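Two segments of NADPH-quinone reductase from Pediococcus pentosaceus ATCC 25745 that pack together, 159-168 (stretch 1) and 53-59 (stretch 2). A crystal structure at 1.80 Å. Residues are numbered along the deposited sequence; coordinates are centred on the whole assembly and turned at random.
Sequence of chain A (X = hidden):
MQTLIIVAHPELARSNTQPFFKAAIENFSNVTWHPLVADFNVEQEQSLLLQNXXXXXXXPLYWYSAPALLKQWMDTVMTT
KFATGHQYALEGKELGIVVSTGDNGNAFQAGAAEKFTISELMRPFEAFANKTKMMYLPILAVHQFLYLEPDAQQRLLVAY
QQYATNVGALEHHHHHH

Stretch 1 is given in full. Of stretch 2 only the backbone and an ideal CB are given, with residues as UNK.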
# COMPACT_ATOMS: atom_id res chain seq x y z
N ALA A 159 -17.92 -2.46 19.46
CA ALA A 159 -16.51 -2.08 19.47
C ALA A 159 -16.26 -0.98 18.44
O ALA A 159 -15.51 -0.03 18.69
CB ALA A 159 -15.60 -3.30 19.21
N TYR A 160 -16.90 -1.12 17.29
CA TYR A 160 -16.81 -0.13 16.21
C TYR A 160 -17.35 1.24 16.63
O TYR A 160 -16.72 2.28 16.40
CB TYR A 160 -17.54 -0.66 14.98
CG TYR A 160 -17.57 0.29 13.79
CD1 TYR A 160 -16.42 0.56 13.06
CD2 TYR A 160 -18.77 0.89 13.40
CE1 TYR A 160 -16.45 1.43 11.96
CE2 TYR A 160 -18.82 1.76 12.30
CZ TYR A 160 -17.66 2.03 11.59
OH TYR A 160 -17.71 2.86 10.49
N GLN A 161 -18.51 1.24 17.29
CA GLN A 161 -19.09 2.46 17.85
C GLN A 161 -18.15 3.15 18.83
O GLN A 161 -17.98 4.36 18.78
CB GLN A 161 -20.43 2.17 18.54
CG GLN A 161 -21.56 1.83 17.60
CD GLN A 161 -22.81 1.40 18.35
OE1 GLN A 161 -22.73 0.93 19.50
NE2 GLN A 161 -23.97 1.54 17.71
N GLN A 162 -17.55 2.37 19.73
CA GLN A 162 -16.57 2.89 20.68
C GLN A 162 -15.34 3.45 19.97
O GLN A 162 -14.83 4.52 20.32
CB GLN A 162 -16.14 1.79 21.65
CG GLN A 162 -17.27 1.33 22.57
CD GLN A 162 -17.82 2.49 23.38
OE1 GLN A 162 -17.10 3.09 24.19
NE2 GLN A 162 -19.09 2.82 23.16
N TYR A 163 -14.90 2.71 18.95
CA TYR A 163 -13.73 3.09 18.15
C TYR A 163 -13.94 4.47 17.52
O TYR A 163 -13.03 5.29 17.52
CB TYR A 163 -13.46 2.02 17.09
CG TYR A 163 -12.05 2.07 16.51
CD1 TYR A 163 -10.94 1.74 17.29
CD2 TYR A 163 -11.83 2.45 15.17
CE1 TYR A 163 -9.63 1.79 16.76
CE2 TYR A 163 -10.52 2.49 14.63
CZ TYR A 163 -9.44 2.16 15.44
OH TYR A 163 -8.16 2.21 14.92
N ALA A 164 -15.15 4.71 17.03
CA ALA A 164 -15.50 5.97 16.40
C ALA A 164 -15.80 7.12 17.36
O ALA A 164 -15.69 8.28 16.98
CB ALA A 164 -16.70 5.77 15.45
N THR A 165 -16.18 6.82 18.61
CA THR A 165 -16.72 7.87 19.48
C THR A 165 -16.08 7.97 20.87
O THR A 165 -16.10 9.04 21.48
CB THR A 165 -18.25 7.73 19.71
OG1 THR A 165 -18.50 6.53 20.47
CG2 THR A 165 -19.01 7.66 18.40
N ASN A 166 -15.57 6.85 21.38
CA ASN A 166 -14.98 6.86 22.72
C ASN A 166 -13.82 7.84 22.74
O ASN A 166 -12.77 7.62 22.11
CB ASN A 166 -14.54 5.47 23.17
CG ASN A 166 -13.82 5.49 24.50
OD1 ASN A 166 -14.41 5.80 25.54
ND2 ASN A 166 -12.53 5.14 24.49
N VAL A 167 -14.04 8.95 23.44
CA VAL A 167 -13.08 10.04 23.49
C VAL A 167 -11.76 9.56 24.11
O VAL A 167 -10.69 9.88 23.60
CB VAL A 167 -13.67 11.31 24.19
CG1 VAL A 167 -14.20 10.99 25.59
CG2 VAL A 167 -12.65 12.46 24.22
N GLY A 168 -11.87 8.76 25.16
CA GLY A 168 -10.73 8.22 25.92
C GLY A 168 -9.38 8.19 25.21
O GLY A 168 -8.68 9.20 25.15
N UNK A 53 -11.19 15.55 14.43
CA UNK A 53 -10.15 15.25 15.42
C UNK A 53 -9.66 13.81 15.31
O UNK A 53 -8.50 13.52 15.56
CB UNK A 53 -10.68 15.51 16.83
N UNK A 54 -10.56 12.90 14.97
CA UNK A 54 -10.19 11.50 14.80
C UNK A 54 -10.55 11.10 13.38
O UNK A 54 -11.68 11.27 12.94
CB UNK A 54 -10.89 10.60 15.82
N UNK A 55 -9.56 10.57 12.67
CA UNK A 55 -9.71 10.21 11.27
C UNK A 55 -9.56 8.70 11.21
O UNK A 55 -8.53 8.15 11.60
CB UNK A 55 -8.69 10.92 10.38
N UNK A 56 -10.60 8.04 10.73
CA UNK A 56 -10.58 6.59 10.61
C UNK A 56 -10.59 6.20 9.14
O UNK A 56 -11.43 6.67 8.37
CB UNK A 56 -11.77 5.96 11.34
N UNK A 57 -9.65 5.36 8.75
CA UNK A 57 -9.66 4.86 7.38
C UNK A 57 -10.25 3.47 7.42
O UNK A 57 -9.73 2.59 8.12
CB UNK A 57 -8.26 4.86 6.76
N UNK A 58 -11.31 3.28 6.66
CA UNK A 58 -12.12 2.06 6.70
C UNK A 58 -12.10 1.39 5.32
O UNK A 58 -12.65 1.92 4.32
CB UNK A 58 -13.55 2.37 7.13
N UNK A 59 -11.48 0.21 5.25
CA UNK A 59 -11.28 -0.43 3.95
C UNK A 59 -11.10 -1.95 4.05
O UNK A 59 -10.73 -2.46 5.11
CB UNK A 59 -10.06 0.18 3.26

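Stretch 1 is the last part of a helix and the turn that follows it; stretch 2 is mostly strand, crossing that helix at 139° between their N-to-C directions, with axes 9.7 Å apart at closest approach. On a strand, alternate side chains leave opposite sides, so the helix should read every second position.

Position 53 precedes the strand, with phi/psi of -101/-34, and its ideal CB has no atom of stretch 1 within 5.5 Å. The contact sets no demand here, and many residues would do. The deposited residue is Asp53, whose carboxylate is engaged elsewhere in the structure.

Position 54 has extended angles, -122/126, and its CB points toward stretch 1, yet the ideal CB is still 5.5 Å from Ala164 O. What lies beyond is the end of the helix, where carbonyls run short of backbone NH partners: Tyr163 O and, past the last helical turn, Asn166 O. A cluster of acceptors at a distance calls for a long donor; lysine or arginine could reach, and glutamine might satisfy part of it. A planar group with several NH directions would serve more than one carbonyl. The residue is Arg54, extended through chi1 and chi2 (both t) and then bent at chi3 (m). Its guanidinium holds Asn166 O in a fork, with NH1 and NH2 each donating a hydrogen bond of 2.9 Å to that oxygen. NH1 also gives a weak hydrogen bond to Tyr163 O, 2.9 Å with an N-H...acceptor angle of 129°. The arginine thus ties the helix end to the turn that leaves it.

Position 55 turns its CB out of reach of stretch 1, so a strand-compatible residue of almost any kind would pass this test. It is Ile55, beta-branched and at ease with phi/psi of -115/120.

Position 56 points toward the helix where the CA atoms come nearest, its CA 7.6 Å from Ala164 CA. The ideal CB is 4.9 Å from Tyr163 CE2, and beside that ring the backbone of Ala164 faces the strand, its CB pointing away. A medium apolar side chain fits: isoleucine, leucine, valine or methionine. Ile56 is there, with chi1 m and chi2 t, and its CD1 lies 3.8 Å from Ala164 CA and 3.9 Å from Tyr163 CD2, filling the space between the two residues.

Position 57 is out of reach of stretch 1, its ideal CB having nothing of it within 5.5 Å, which leaves the choice to other neighbours. The residue is Leu57.

Position 58 points toward the helix again, and here the visible feature is a hydroxyl: Tyr160 OH stands 5.4 Å from the ideal CB. A polar side chain of moderate length suits it, such as glutamate, glutamine or perhaps histidine. Glu58 answers, with chi1 and chi2 both t, and Tyr160 OH donates to Glu58 OE1 across a short 2.6 Å, with the carboxylate oxygen near the plane of the ring.

Position 59 is out of reach once more, and stretch 1 imposes nothing. It is Phe59.

Stretch 2 (53-59) DRIILEF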
# COMPACT_ATOMS: atom_id res chain seq x y z
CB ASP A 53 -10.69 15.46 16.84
CG ASP A 53 -11.26 16.84 17.03
OD1 ASP A 53 -10.48 17.81 16.92
OD2 ASP A 53 -12.49 16.96 17.29
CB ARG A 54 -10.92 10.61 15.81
CG ARG A 54 -10.62 9.13 15.64
CD ARG A 54 -11.29 8.30 16.75
NE ARG A 54 -10.75 8.63 18.06
CZ ARG A 54 -11.28 8.23 19.22
NH1 ARG A 54 -12.38 7.49 19.23
NH2 ARG A 54 -10.71 8.60 20.36
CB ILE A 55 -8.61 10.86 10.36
CG1 ILE A 55 -8.32 12.35 10.71
CG2 ILE A 55 -8.94 10.65 8.88
CD1 ILE A 55 -9.52 13.31 10.63
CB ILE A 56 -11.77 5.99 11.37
CG1 ILE A 56 -11.55 6.15 12.88
CG2 ILE A 56 -11.98 4.53 10.97
CD1 ILE A 56 -12.81 5.92 13.72
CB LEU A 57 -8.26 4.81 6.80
CG LEU A 57 -7.44 6.09 6.95
CD1 LEU A 57 -6.07 5.85 6.28
CD2 LEU A 57 -8.14 7.33 6.39
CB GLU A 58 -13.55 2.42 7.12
CG GLU A 58 -14.49 1.25 7.19
CD GLU A 58 -15.71 1.52 8.03
OE1 GLU A 58 -15.62 2.31 9.01
OE2 GLU A 58 -16.76 0.93 7.73
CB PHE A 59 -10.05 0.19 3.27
CG PHE A 59 -8.76 0.10 4.09
CD1 PHE A 59 -8.39 1.10 5.00
CD2 PHE A 59 -7.91 -1.00 3.95
CE1 PHE A 59 -7.21 1.01 5.76
CE2 PHE A 59 -6.72 -1.10 4.70
CZ PHE A 59 -6.37 -0.09 5.60
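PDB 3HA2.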